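Local atomic coordinates of extracellular solute-binding protein, family 1 (Bifidobacterium longum subsp. infantis ATCC 15697, PDB entry 3QUF), a protein that probably captures a solute, perhaps a carbohydrate, outside the cell and delivers it to an ABC-type transporter for uptake. Residues Gly44-Gly49 against Ala322-Glu327; Ile57-Gln62 against Lys318-Tyr323; Pro83-Asn88 against Ser307-Lys312; Asp248-Glu253 against Gly260-Gly265. All blocks are in the same frame, centred on the assembly; numbering follows the deposited sequence.

Contact 1: residues Gly44-Gly49 against Ala322-Glu327. With SO4 (sulfate ion), chain C.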
loop_
_atom_site.group_PDB
_atom_site.type_symbol
_atom_site.label_atom_id
_atom_site.label_comp_id
_atom_site.label_asym_id
_atom_site.label_seq_id
_atom_site.Cartn_x
_atom_site.Cartn_y
_atom_site.Cartn_z
ATOM N N GLY A 44 -6.756 20.239 -1.090
ATOM C CA GLY A 44 -7.139 21.646 -1.060
ATOM C C GLY A 44 -8.119 22.003 0.041
ATOM O O GLY A 44 -8.003 23.066 0.632
ATOM N N GLU A 45 -9.104 21.139 0.294
ATOM C CA GLU A 45 -10.084 21.386 1.365
ATOM C C GLU A 45 -9.439 21.350 2.740
ATOM O O GLU A 45 -9.849 22.107 3.664
ATOM C CB GLU A 45 -11.263 20.400 1.334
ATOM C CG GLU A 45 -12.245 20.623 2.506
ATOM C CD GLU A 45 -13.562 19.868 2.377
ATOM O OE1 GLU A 45 -13.676 19.003 1.487
ATOM O OE2 GLU A 45 -14.491 20.166 3.163
ATOM N N VAL A 46 -8.440 20.480 2.912
ATOM C CA VAL A 46 -7.677 20.466 4.154
ATOM C C VAL A 46 -6.971 21.818 4.345
ATOM O O VAL A 46 -7.053 22.449 5.412
ATOM C CB VAL A 46 -6.629 19.303 4.185
ATOM C CG1 VAL A 46 -5.746 19.393 5.421
ATOM C CG2 VAL A 46 -7.320 17.953 4.128
ATOM N N VAL A 47 -6.280 22.267 3.307
ATOM C CA VAL A 47 -5.572 23.552 3.343
ATOM C C VAL A 47 -6.545 24.688 3.683
ATOM O O VAL A 47 -6.277 25.472 4.579
ATOM C CB VAL A 47 -4.764 23.767 2.049
ATOM C CG1 VAL A 47 -4.182 25.193 1.956
ATOM C CG2 VAL A 47 -3.610 22.770 2.020
ATOM N N LYS A 48 -7.675 24.727 2.984
ATOM C CA LYS A 48 -8.679 25.781 3.180
ATOM C C LYS A 48 -9.193 25.794 4.608
ATOM O O LYS A 48 -9.249 26.846 5.262
ATOM C CB LYS A 48 -9.812 25.622 2.171
ATOM C CG LYS A 48 -9.393 26.029 0.759
ATOM C CD LYS A 48 -10.574 25.928 -0.247
ATOM C CE LYS A 48 -10.123 25.493 -1.687
ATOM N NZ LYS A 48 -10.173 23.991 -1.987
ATOM N N GLY A 49 -9.528 24.614 5.112
ATOM C CA GLY A 49 -10.028 24.486 6.481
ATOM C C GLY A 49 -9.018 24.915 7.501
ATOM O O GLY A 49 -9.334 25.634 8.444
ATOM N N ALA A 322 -1.277 18.619 13.203
ATOM C CA ALA A 322 -2.333 18.360 14.168
ATOM C C ALA A 322 -3.703 18.462 13.549
ATOM O O ALA A 322 -4.594 17.691 13.901
ATOM C CB ALA A 322 -2.212 19.312 15.369
ATOM N N TYR A 323 -3.890 19.452 12.662
ATOM C CA TYR A 323 -5.147 19.603 11.944
ATOM C C TYR A 323 -5.412 18.451 11.005
ATOM O O TYR A 323 -6.553 17.962 10.877
ATOM C CB TYR A 323 -5.151 20.937 11.170
ATOM C CG TYR A 323 -6.448 21.154 10.419
ATOM C CD1 TYR A 323 -7.577 21.599 11.073
ATOM C CD2 TYR A 323 -6.543 20.871 9.086
ATOM C CE1 TYR A 323 -8.761 21.791 10.387
ATOM C CE2 TYR A 323 -7.744 21.045 8.381
ATOM C CZ TYR A 323 -8.833 21.495 9.056
ATOM O OH TYR A 323 -10.035 21.697 8.414
ATOM N N LEU A 324 -4.382 18.017 10.300
ATOM C CA LEU A 324 -4.476 16.842 9.413
ATOM C C LEU A 324 -4.976 15.641 10.204
ATOM O O LEU A 324 -5.907 14.945 9.770
ATOM C CB LEU A 324 -3.130 16.500 8.764
ATOM C CG LEU A 324 -2.721 17.214 7.474
ATOM C CD1 LEU A 324 -1.203 17.071 7.220
ATOM C CD2 LEU A 324 -3.491 16.678 6.311
ATOM N N ASN A 325 -4.385 15.427 11.366
ATOM C CA ASN A 325 -4.844 14.390 12.318
ATOM C C ASN A 325 -5.879 14.906 13.298
ATOM O O ASN A 325 -5.677 14.882 14.516
ATOM C CB ASN A 325 -3.671 13.740 13.047
ATOM C CG ASN A 325 -4.089 12.520 13.842
ATOM O OD1 ASN A 325 -5.159 11.950 13.601
ATOM N ND2 ASN A 325 -3.336 12.198 14.867
ATOM N N SER A 326 -6.986 15.388 12.740
ATOM C CA SER A 326 -8.175 15.816 13.478
ATOM C C SER A 326 -9.398 15.300 12.702
ATOM O O SER A 326 -9.322 14.972 11.536
ATOM C CB SER A 326 -8.257 17.346 13.605
ATOM O OG SER A 326 -8.596 18.009 12.378
ATOM N N GLU A 327 -10.546 15.258 13.354
ATOM C CA GLU A 327 -11.737 14.710 12.732
ATOM C C GLU A 327 -12.083 15.478 11.437
ATOM O O GLU A 327 -12.307 14.878 10.404
ATOM C CB GLU A 327 -12.892 14.723 13.734
ATOM C CG GLU A 327 -14.087 13.916 13.287
ATOM C CD GLU A 327 -15.221 13.953 14.304
ATOM O OE1 GLU A 327 -15.124 14.662 15.345
ATOM O OE2 GLU A 327 -16.215 13.265 14.066
HETATM S S SO4 C . -10.367 16.066 16.818
HETATM O O1 SO4 C . -10.402 14.945 15.902
HETATM O O2 SO4 C . -8.996 16.602 16.990
HETATM O O3 SO4 C . -11.258 17.134 16.354
HETATM O O4 SO4 C . -10.811 15.560 18.119
HETATM O O HOH W 1 -10.732 20.756 6.015
#
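V46 and L324 form the closest CA pair between the two segments, 7.1 Å apart, where helix 40-53 meets the C-terminal end of helix 311-324. This is helix-helix packing in an alpha/beta lobe of a solute-binding protein: helix 40-53 is the crossover of a beta-alpha-beta unit joining parallel strands 30-36 and 57-63. Y323 and V46 carry most of the contact. With CG of Y323 anti to the backbone N (chi1 -179°), the ring reaches across to helix 40-53. V46 CG1 sits at the ring edge, in the ring plane, while V46 O comes in obliquely and lies 3.4 Å from Y323 CE2. At the far end of the side chain, Y323 OH comes within 3.4 Å of G49 CA, a close approach that the bare CA permits. In one of the two conformers of L324 the CD2 methyl touches V46 CG1, so this touch is less certain. No direct hydrogen bond crosses between the segments; a water spans them instead, donating to E45 O at 2.9 Å and to Y323 OH at 2.7 Å. Accepting from this water is consistent with the hydroxyl giving its own proton to its second partner, the carboxylate of E328. Beyond L324 the chain leaves helical geometry at N325, the centre of an inverse gamma turn, and restarts at S326, the N-cap of helix 327-337; S326 OG caps G329 N. At that new helix start a sulfate ion, probably from the crystallisation liquor, takes a hydrogen bond from E327 N to its O1 at 2.6 Å, with an N-H...O angle of 136°.

Contact 2: residues Ile57-Gln62 against Lys318-Tyr323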
loop_
_atom_site.group_PDB
_atom_site.type_symbol
_atom_site.label_atom_id
_atom_site.label_comp_id
_atom_site.label_asym_id
_atom_site.label_seq_id
_atom_site.Cartn_x
_atom_site.Cartn_y
_atom_site.Cartn_z
ATOM N N ILE A 57 -1.570 32.075 10.961
ATOM C CA ILE A 57 -0.651 31.304 10.095
ATOM C C ILE A 57 -0.999 31.540 8.654
ATOM O O ILE A 57 -2.170 31.398 8.276
ATOM C CB ILE A 57 -0.671 29.818 10.439
ATOM C CG1 ILE A 57 -0.271 29.651 11.918
ATOM C CG2 ILE A 57 0.240 28.967 9.428
ATOM C CD1 ILE A 57 -0.414 28.280 12.480
ATOM N N THR A 58 -0.001 31.928 7.864
ATOM C CA THR A 58 -0.154 32.074 6.432
ATOM C C THR A 58 0.513 30.868 5.784
ATOM O O THR A 58 1.726 30.730 5.918
ATOM C CB THR A 58 0.553 33.358 5.925
ATOM O OG1 THR A 58 -0.035 34.532 6.536
ATOM C CG2 THR A 58 0.447 33.453 4.380
ATOM N N LEU A 59 -0.255 30.054 5.067
ATOM C CA LEU A 59 0.274 28.851 4.422
ATOM C C LEU A 59 0.349 29.033 2.904
ATOM O O LEU A 59 -0.664 29.329 2.260
ATOM C CB LEU A 59 -0.578 27.663 4.821
ATOM C CG LEU A 59 -0.212 26.296 4.275
ATOM C CD1 LEU A 59 1.216 25.926 4.665
ATOM C CD2 LEU A 59 -1.178 25.149 4.737
ATOM N N ASP A 60 1.551 28.976 2.360
ATOM C CA ASP A 60 1.801 29.058 0.911
ATOM C C ASP A 60 1.997 27.633 0.426
ATOM O O ASP A 60 2.956 26.970 0.824
ATOM C CB ASP A 60 3.057 29.893 0.620
ATOM C CG ASP A 60 3.398 29.974 -0.879
ATOM O OD1 ASP A 60 2.493 29.842 -1.720
ATOM O OD2 ASP A 60 4.578 30.188 -1.214
ATOM N N VAL A 61 1.090 27.159 -0.420
ATOM C CA VAL A 61 1.123 25.805 -0.917
ATOM C C VAL A 61 1.492 25.740 -2.375
ATOM O O VAL A 61 0.921 26.496 -3.185
ATOM C CB VAL A 61 -0.225 25.084 -0.699
ATOM C CG1 VAL A 61 -0.134 23.584 -1.089
ATOM C CG2 VAL A 61 -0.675 25.219 0.731
ATOM N N GLN A 62 2.468 24.894 -2.689
ATOM C CA GLN A 62 2.792 24.495 -4.044
ATOM C C GLN A 62 2.527 23.017 -4.257
ATOM O O GLN A 62 2.649 22.174 -3.361
ATOM C CB GLN A 62 4.214 24.886 -4.398
ATOM C CG GLN A 62 4.429 26.388 -4.201
ATOM C CD GLN A 62 5.442 27.012 -5.159
ATOM O OE1 GLN A 62 6.645 26.901 -4.956
ATOM N NE2 GLN A 62 4.943 27.709 -6.202
ATOM N N LYS A 318 3.589 22.213 13.017
ATOM C CA LYS A 318 3.016 21.232 13.930
ATOM C C LYS A 318 1.489 21.425 14.054
ATOM O O LYS A 318 0.755 20.430 14.182
ATOM C CB LYS A 318 3.677 21.297 15.297
ATOM C CG LYS A 318 5.112 20.783 15.253
ATOM C CD LYS A 318 5.809 20.884 16.623
ATOM C CE LYS A 318 7.248 20.419 16.600
ATOM N NZ LYS A 318 7.921 20.715 17.905
ATOM N N LYS A 319 1.028 22.678 14.049
ATOM C CA LYS A 319 -0.434 22.919 14.046
ATOM C C LYS A 319 -1.108 22.382 12.782
ATOM O O LYS A 319 -2.233 21.891 12.831
ATOM C CB LYS A 319 -0.746 24.404 14.233
ATOM C CG LYS A 319 -0.502 24.885 15.645
ATOM C CD LYS A 319 -0.976 26.337 15.804
ATOM C CE LYS A 319 -0.770 26.879 17.222
ATOM N NZ LYS A 319 -1.628 28.100 17.461
ATOM N N PHE A 320 -0.429 22.453 11.641
ATOM C CA PHE A 320 -0.950 21.883 10.417
ATOM C C PHE A 320 -1.033 20.352 10.475
ATOM O O PHE A 320 -2.079 19.771 10.177
ATOM C CB PHE A 320 -0.137 22.310 9.211
ATOM C CG PHE A 320 -0.692 21.801 7.918
ATOM C CD1 PHE A 320 -1.881 22.293 7.407
ATOM C CD2 PHE A 320 -0.037 20.800 7.222
ATOM C CE1 PHE A 320 -2.384 21.795 6.235
ATOM C CE2 PHE A 320 -0.518 20.332 6.023
ATOM C CZ PHE A 320 -1.683 20.802 5.525
ATOM N N LEU A 321 0.022 19.710 10.990
ATOM C CA LEU A 321 -0.010 18.244 11.177
ATOM C C LEU A 321 -1.091 17.839 12.156
ATOM O O LEU A 321 -1.794 16.848 11.928
ATOM C CB LEU A 321 1.374 17.708 11.546
ATOM C CG LEU A 321 2.252 17.365 10.313
ATOM C CD1 LEU A 321 2.631 18.497 9.485
ATOM C CD2 LEU A 321 3.546 16.626 10.766
ATOM N N ALA A 322 -1.277 18.619 13.203
ATOM C CA ALA A 322 -2.333 18.360 14.168
ATOM C C ALA A 322 -3.703 18.462 13.549
ATOM O O ALA A 322 -4.594 17.691 13.901
ATOM C CB ALA A 322 -2.212 19.312 15.369
ATOM N N TYR A 323 -3.890 19.452 12.662
ATOM C CA TYR A 323 -5.147 19.603 11.944
ATOM C C TYR A 323 -5.412 18.451 11.005
ATOM O O TYR A 323 -6.553 17.962 10.877
ATOM C CB TYR A 323 -5.151 20.937 11.170
ATOM C CG TYR A 323 -6.448 21.154 10.419
ATOM C CD1 TYR A 323 -7.577 21.599 11.073
ATOM C CD2 TYR A 323 -6.543 20.871 9.086
ATOM C CE1 TYR A 323 -8.761 21.791 10.387
ATOM C CE2 TYR A 323 -7.744 21.045 8.381
ATOM C CZ TYR A 323 -8.833 21.495 9.056
ATOM O OH TYR A 323 -10.035 21.697 8.414
#
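This is a buried, apolar helix-on-sheet contact, in which L59 and I57 of strand 57-63 meet F320 and K319 of helix 311-324 with no hydrogen bond between the segments. The backbones stand well apart, as the CA atoms of L59 and F320 are 9.3 Å from each other, and side chains span the gap. Strand alternation puts I57 and L59 on the helix-facing side, and both extend their CB toward it. L59 CD2 approaches the F320 ring obliquely, 3.9 Å from CE1 and 4.0 Å from CD1. With CG anti to the backbone N (chi1 -177°), F320 extends its ring toward the strand, and the two side chains cross nearly at right angles. Strand 57-63 pairs in parallel with strand 30-36 in the alpha/beta sheet of this lobe; helix 311-324 lies on one face of this sheet, where F320 meets L59 and F34 of the two strands. The F34 and F320 ring planes stand at about 50°, and F50 of helix 40-53 meets F320 edge-to-face. At the periphery the long K319 side chain contributes its aliphatic part. Its extended chain lays CD 3.9 Å from I57 CD1, at the exposed rim of the contact.

Contact 3: residues Pro83-Asn88 against Ser307-Lys312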
loop_
_atom_site.group_PDB
_atom_site.type_symbol
_atom_site.label_atom_id
_atom_site.label_comp_id
_atom_site.label_asym_id
_atom_site.label_seq_id
_atom_site.Cartn_x
_atom_site.Cartn_y
_atom_site.Cartn_z
ATOM N N PRO A 83 13.970 25.836 2.395
ATOM C CA PRO A 83 13.245 24.578 2.240
ATOM C C PRO A 83 11.777 24.747 2.607
ATOM O O PRO A 83 11.467 25.600 3.430
ATOM C CB PRO A 83 13.890 23.657 3.251
ATOM C CG PRO A 83 15.163 24.307 3.626
ATOM C CD PRO A 83 15.023 25.722 3.408
ATOM N N PRO A 84 10.894 23.966 1.990
ATOM C CA PRO A 84 9.485 24.027 2.375
ATOM C C PRO A 84 9.319 23.610 3.829
ATOM O O PRO A 84 9.927 22.618 4.264
ATOM C CB PRO A 84 8.795 23.013 1.460
ATOM C CG PRO A 84 9.852 22.217 0.856
ATOM C CD PRO A 84 11.159 22.958 0.957
ATOM N N THR A 85 8.478 24.319 4.565
ATOM C CA THR A 85 8.255 23.945 5.953
ATOM C C THR A 85 7.642 22.567 6.138
ATOM O O THR A 85 7.942 21.854 7.131
ATOM C CB THR A 85 7.363 24.981 6.658
ATOM O OG1 THR A 85 7.586 26.297 6.161
ATOM C CG2 THR A 85 7.596 24.936 8.156
ATOM N N ILE A 86 6.704 22.225 5.256
ATOM C CA ILE A 86 6.006 20.965 5.264
ATOM C C ILE A 86 6.157 20.337 3.885
ATOM O O ILE A 86 6.186 21.035 2.861
ATOM C CB ILE A 86 4.529 21.139 5.569
ATOM C CG1 ILE A 86 4.299 21.876 6.876
ATOM C CG2 ILE A 86 3.813 19.766 5.589
ATOM C CD1 ILE A 86 3.062 22.764 6.904
ATOM N N PHE A 87 6.329 19.039 3.882
ATOM C CA PHE A 87 6.498 18.288 2.651
ATOM C C PHE A 87 6.086 16.824 2.871
ATOM O O PHE A 87 5.773 16.406 4.002
ATOM C CB PHE A 87 7.909 18.435 2.089
ATOM C CG PHE A 87 8.969 18.076 3.061
ATOM C CD1 PHE A 87 9.363 16.766 3.229
ATOM C CD2 PHE A 87 9.534 19.071 3.873
ATOM C CE1 PHE A 87 10.338 16.442 4.199
ATOM C CE2 PHE A 87 10.505 18.739 4.813
ATOM C CZ PHE A 87 10.872 17.425 4.980
ATOM N N ASN A 88 6.144 16.026 1.816
ATOM C CA ASN A 88 5.751 14.632 1.917
ATOM C C ASN A 88 6.876 13.653 1.737
ATOM O O ASN A 88 7.745 13.837 0.881
ATOM C CB ASN A 88 4.663 14.337 0.863
ATOM C CG ASN A 88 3.348 15.013 1.158
ATOM O OD1 ASN A 88 2.893 15.886 0.426
ATOM N ND2 ASN A 88 2.705 14.628 2.311
ATOM N N SER A 307 13.540 20.274 9.195
ATOM C CA SER A 307 14.424 20.568 10.318
ATOM C C SER A 307 15.063 21.957 10.199
ATOM O O SER A 307 15.402 22.568 11.222
ATOM C CB SER A 307 15.466 19.484 10.472
ATOM O OG SER A 307 16.229 19.435 9.294
ATOM N N ARG A 308 15.237 22.447 8.976
ATOM C CA ARG A 308 15.775 23.772 8.714
ATOM C C ARG A 308 14.635 24.758 8.505
ATOM O O ARG A 308 14.192 25.026 7.362
ATOM C CB ARG A 308 16.715 23.748 7.506
ATOM C CG ARG A 308 17.326 25.093 7.159
ATOM C CD ARG A 308 18.720 24.982 6.715
ATOM N NE ARG A 308 18.835 24.130 5.545
ATOM C CZ ARG A 308 18.689 24.568 4.304
ATOM N NH1 ARG A 308 18.807 23.702 3.307
ATOM N NH2 ARG A 308 18.435 25.839 4.044
ATOM N N ALA A 309 14.148 25.270 9.612
ATOM C CA ALA A 309 12.959 26.153 9.659
ATOM C C ALA A 309 13.087 26.869 10.975
ATOM O O ALA A 309 13.742 26.363 11.875
ATOM C CB ALA A 309 11.664 25.404 9.617
ATOM N N SER A 310 12.436 28.006 11.094
ATOM C CA SER A 310 12.515 28.787 12.317
ATOM C C SER A 310 11.689 28.103 13.416
ATOM O O SER A 310 10.837 27.250 13.157
ATOM C CB SER A 310 12.001 30.184 12.078
ATOM O OG SER A 310 10.589 30.183 12.032
ATOM N N ASP A 311 11.923 28.523 14.650
ATOM C CA ASP A 311 11.162 28.025 15.749
ATOM C C ASP A 311 9.657 28.235 15.529
ATOM O O ASP A 311 8.855 27.305 15.744
ATOM C CB ASP A 311 11.636 28.689 17.034
ATOM C CG ASP A 311 13.032 28.203 17.472
ATOM O OD1 ASP A 311 13.600 27.270 16.819
ATOM O OD2 ASP A 311 13.541 28.746 18.491
ATOM N N LYS A 312 9.288 29.440 15.121
ATOM C CA LYS A 312 7.860 29.742 14.931
ATOM C C LYS A 312 7.282 29.001 13.741
ATOM O O LYS A 312 6.117 28.570 13.772
ATOM C CB LYS A 312 7.605 31.214 14.789
ATOM C CG LYS A 312 7.613 31.928 16.127
ATOM C CD LYS A 312 6.419 31.543 16.975
ATOM C CE LYS A 312 6.484 32.256 18.305
ATOM N NZ LYS A 312 5.205 32.037 19.049
HETATM O O HOH W 2 12.119 25.939 6.110
#
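P83 lies over one face of the R308 guanidinium, with its CG 3.5 Å above the plane and displaced toward the rim of the group. The ring CD of P83 is 3.5 Å from R308 NH2, and the two side chains cross at about a right angle. The arginine gets there by bending. CG leaves anti to the backbone N, but chi2 at 142° and chi3 at 59° turn the chain back, so that a side chain whose CB does not point at the other segment ends on the proline ring. A hydrogen bond from NH2 to the carbonyl of G80 also ties down this end of the guanidinium. A water also bridges the two backbones, donating to P83 O at 2.8 Å and to R308 O at 2.6 Å. T85 makes the other contact. Its chi1 of -33° lies off the usual staggered values while its OG1 bonds to S33 N, and CG2 stands 4.3 Å from A309 CB, a loose apolar touch. T85 also makes a backbone bond to A306, where strands 86-89 and 295-305 pair antiparallel. The contact thus marks the end of that strand pair, where the chain leaves the sheet for helix 311-324; there S310 OG caps a backbone N and S310 N bonds E313 OE1, a pattern that fits a capping box.

Contact 4: residues Asp248-Glu253 against Gly260-Gly265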
loop_
_atom_site.group_PDB
_atom_site.type_symbol
_atom_site.label_atom_id
_atom_site.label_comp_id
_atom_site.label_asym_id
_atom_site.label_seq_id
_atom_site.Cartn_x
_atom_site.Cartn_y
_atom_site.Cartn_z
ATOM N N ASP A 248 -6.817 -3.332 -16.635
ATOM C CA ASP A 248 -8.101 -3.154 -17.339
ATOM C C ASP A 248 -8.586 -4.429 -18.056
ATOM O O ASP A 248 -9.786 -4.763 -18.034
ATOM C CB ASP A 248 -8.053 -1.943 -18.290
ATOM C CG ASP A 248 -8.014 -0.602 -17.549
ATOM O OD1 ASP A 248 -8.422 -0.536 -16.360
ATOM O OD2 ASP A 248 -7.565 0.416 -18.144
ATOM N N GLN A 249 -7.670 -5.189 -18.649
ATOM C CA GLN A 249 -8.062 -6.450 -19.290
ATOM C C GLN A 249 -8.575 -7.480 -18.273
ATOM O O GLN A 249 -9.560 -8.184 -18.510
ATOM C CB GLN A 249 -6.902 -7.043 -20.099
ATOM C CG GLN A 249 -6.645 -6.319 -21.441
ATOM C CD GLN A 249 -5.369 -6.801 -22.103
ATOM O OE1 GLN A 249 -4.309 -6.872 -21.468
ATOM N NE2 GLN A 249 -5.465 -7.124 -23.392
ATOM N N VAL A 250 -7.925 -7.556 -17.126
ATOM C CA VAL A 250 -8.399 -8.429 -16.074
ATOM C C VAL A 250 -9.810 -8.020 -15.642
ATOM O O VAL A 250 -10.700 -8.870 -15.533
ATOM C CB VAL A 250 -7.412 -8.461 -14.890
ATOM C CG1 VAL A 250 -7.988 -9.187 -13.694
ATOM C CG2 VAL A 250 -6.127 -9.154 -15.343
ATOM N N LYS A 251 -10.002 -6.731 -15.452
ATOM C CA LYS A 251 -11.283 -6.209 -14.985
ATOM C C LYS A 251 -12.390 -6.510 -15.995
ATOM O O LYS A 251 -13.492 -6.892 -15.628
ATOM C CB LYS A 251 -11.210 -4.718 -14.693
ATOM C CG LYS A 251 -12.557 -4.136 -14.198
ATOM C CD LYS A 251 -12.441 -2.840 -13.425
ATOM C CE LYS A 251 -12.178 -1.657 -14.303
ATOM N NZ LYS A 251 -12.208 -0.385 -13.485
ATOM N N GLN A 252 -12.064 -6.359 -17.272
ATOM C CA GLN A 252 -12.995 -6.684 -18.345
ATOM C C GLN A 252 -13.410 -8.149 -18.308
ATOM O O GLN A 252 -14.578 -8.446 -18.467
ATOM C CB GLN A 252 -12.373 -6.306 -19.683
ATOM C CG GLN A 252 -12.543 -4.837 -19.994
ATOM C CD GLN A 252 -13.944 -4.533 -20.569
ATOM O OE1 GLN A 252 -14.657 -5.437 -21.000
ATOM N NE2 GLN A 252 -14.339 -3.263 -20.540
ATOM N N GLU A 253 -12.475 -9.073 -18.075
ATOM C CA GLU A 253 -12.851 -10.480 -17.941
ATOM C C GLU A 253 -13.783 -10.731 -16.752
ATOM O O GLU A 253 -14.675 -11.569 -16.818
ATOM C CB GLU A 253 -11.617 -11.380 -17.828
ATOM C CG GLU A 253 -10.819 -11.511 -19.115
ATOM C CD GLU A 253 -11.666 -12.026 -20.240
ATOM O OE1 GLU A 253 -12.115 -13.190 -20.142
ATOM O OE2 GLU A 253 -11.917 -11.257 -21.197
ATOM N N GLY A 260 -13.384 -16.018 -12.112
ATOM C CA GLY A 260 -13.740 -16.284 -10.723
ATOM C C GLY A 260 -13.282 -15.215 -9.745
ATOM O O GLY A 260 -14.040 -14.803 -8.849
ATOM N N VAL A 261 -12.041 -14.769 -9.897
ATOM C CA VAL A 261 -11.380 -13.954 -8.862
ATOM C C VAL A 261 -10.437 -12.989 -9.516
ATOM O O VAL A 261 -9.724 -13.360 -10.485
ATOM C CB VAL A 261 -10.521 -14.842 -7.957
ATOM C CG1 VAL A 261 -9.833 -13.970 -6.849
ATOM C CG2 VAL A 261 -11.334 -15.990 -7.376
HETATM N N MSE A 262 -10.410 -11.761 -9.007
HETATM C CA MSE A 262 -9.397 -10.767 -9.382
HETATM C C MSE A 262 -8.934 -10.023 -8.144
HETATM O O MSE A 262 -9.690 -9.934 -7.177
HETATM C CB MSE A 262 -10.018 -9.770 -10.378
HETATM C CG MSE A 262 -10.952 -8.763 -9.746
HETATM SE SE MSE A 262 -11.565 -7.394 -11.037
HETATM C CE MSE A 262 -10.006 -6.437 -11.315
ATOM N N ARG A 263 -7.714 -9.490 -8.193
ATOM C CA ARG A 263 -7.240 -8.579 -7.185
ATOM C C ARG A 263 -7.690 -7.184 -7.585
ATOM O O ARG A 263 -7.431 -6.727 -8.695
ATOM C CB ARG A 263 -5.723 -8.680 -7.081
ATOM C CG ARG A 263 -5.108 -7.824 -6.031
ATOM C CD ARG A 263 -4.789 -6.422 -6.491
ATOM N NE ARG A 263 -3.938 -5.691 -5.535
ATOM C CZ ARG A 263 -3.486 -4.469 -5.729
ATOM N NH1 ARG A 263 -3.760 -3.812 -6.856
ATOM N NH2 ARG A 263 -2.726 -3.906 -4.804
ATOM N N SER A 264 -8.345 -6.485 -6.675
ATOM C CA SER A 264 -8.688 -5.096 -6.928
ATOM C C SER A 264 -8.802 -4.324 -5.622
ATOM O O SER A 264 -8.225 -4.708 -4.607
ATOM C CB SER A 264 -9.968 -5.001 -7.751
ATOM O OG SER A 264 -10.151 -3.657 -8.229
ATOM N N GLY A 265 -9.442 -3.171 -5.685
ATOM C CA GLY A 265 -9.558 -2.322 -4.520
ATOM C C GLY A 265 -10.732 -1.381 -4.698
ATOM O O GLY A 265 -11.492 -1.489 -5.644
#
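V250 and K251, the residues of helix 247-255 that touch the strand, are presented by the turn in which D248 O accepts a hydrogen bond from Q252 N at 2.9 Å. V250 comes first, and its CA, 7.2 Å from that of M262, belongs to the closest CA pair between the two segments. Its CB points at the strand, and CG1, anti to the backbone N, rests 3.9 Å from M262 CB. The same methyl is 4.2 Å from M262 CE, so V250 meets both the root and the tip of one side chain. M262 is modelled as selenomethionine and folds over the helix surface: chi1 of 76° places CG between the backbone N and carbonyl carbon, and chi3 of -70° bends the terminal methyl round. Strand 259-264, which carries it, belongs to a mixed sheet, pairing antiparallel with strand 135-144 and parallel with strand 176-178, and through V250, K251 and M262 the helix packs on it; only a short connection separates the two elements in sequence. K251 comes next. Here the selenium and methyl lie against the helix backbone itself, SE at 4.1 Å and CE at 3.9 Å from K251 CA, with CE also 4.0 Å from K251 CB. The lysine then leads its amino group away from M262, and NZ forms salt bridges with D268 and D271. A second link to the strand follows, because the other carboxylate oxygen of D268 accepts a hydrogen bond from S264 OG.

Contacts 1, 2 and 3 cluster on one lobe and all use helix 311-324. Contacts 1 and 2 are centred 9 Å apart and share A322 and Y323, and V47 CG1 packs on V61 CG2 at 3.7 Å. Contacts 2 and 3 are 10 Å apart, joined where F320 CD2 meets I86 CD1 at 3.7 Å. Along the chain contact 3 is nested inside contact 2, and contact 4 inside all three, since the chain leaves this lobe and returns late to complete it. Contact 4 sits 35 to 43 Å away, centre to centre, yet contacts 2, 3 and 4 reach the same branched sheet. The distance, and the return of the chain to the first cluster, are consistent with the two-lobed build of solute-binding proteins.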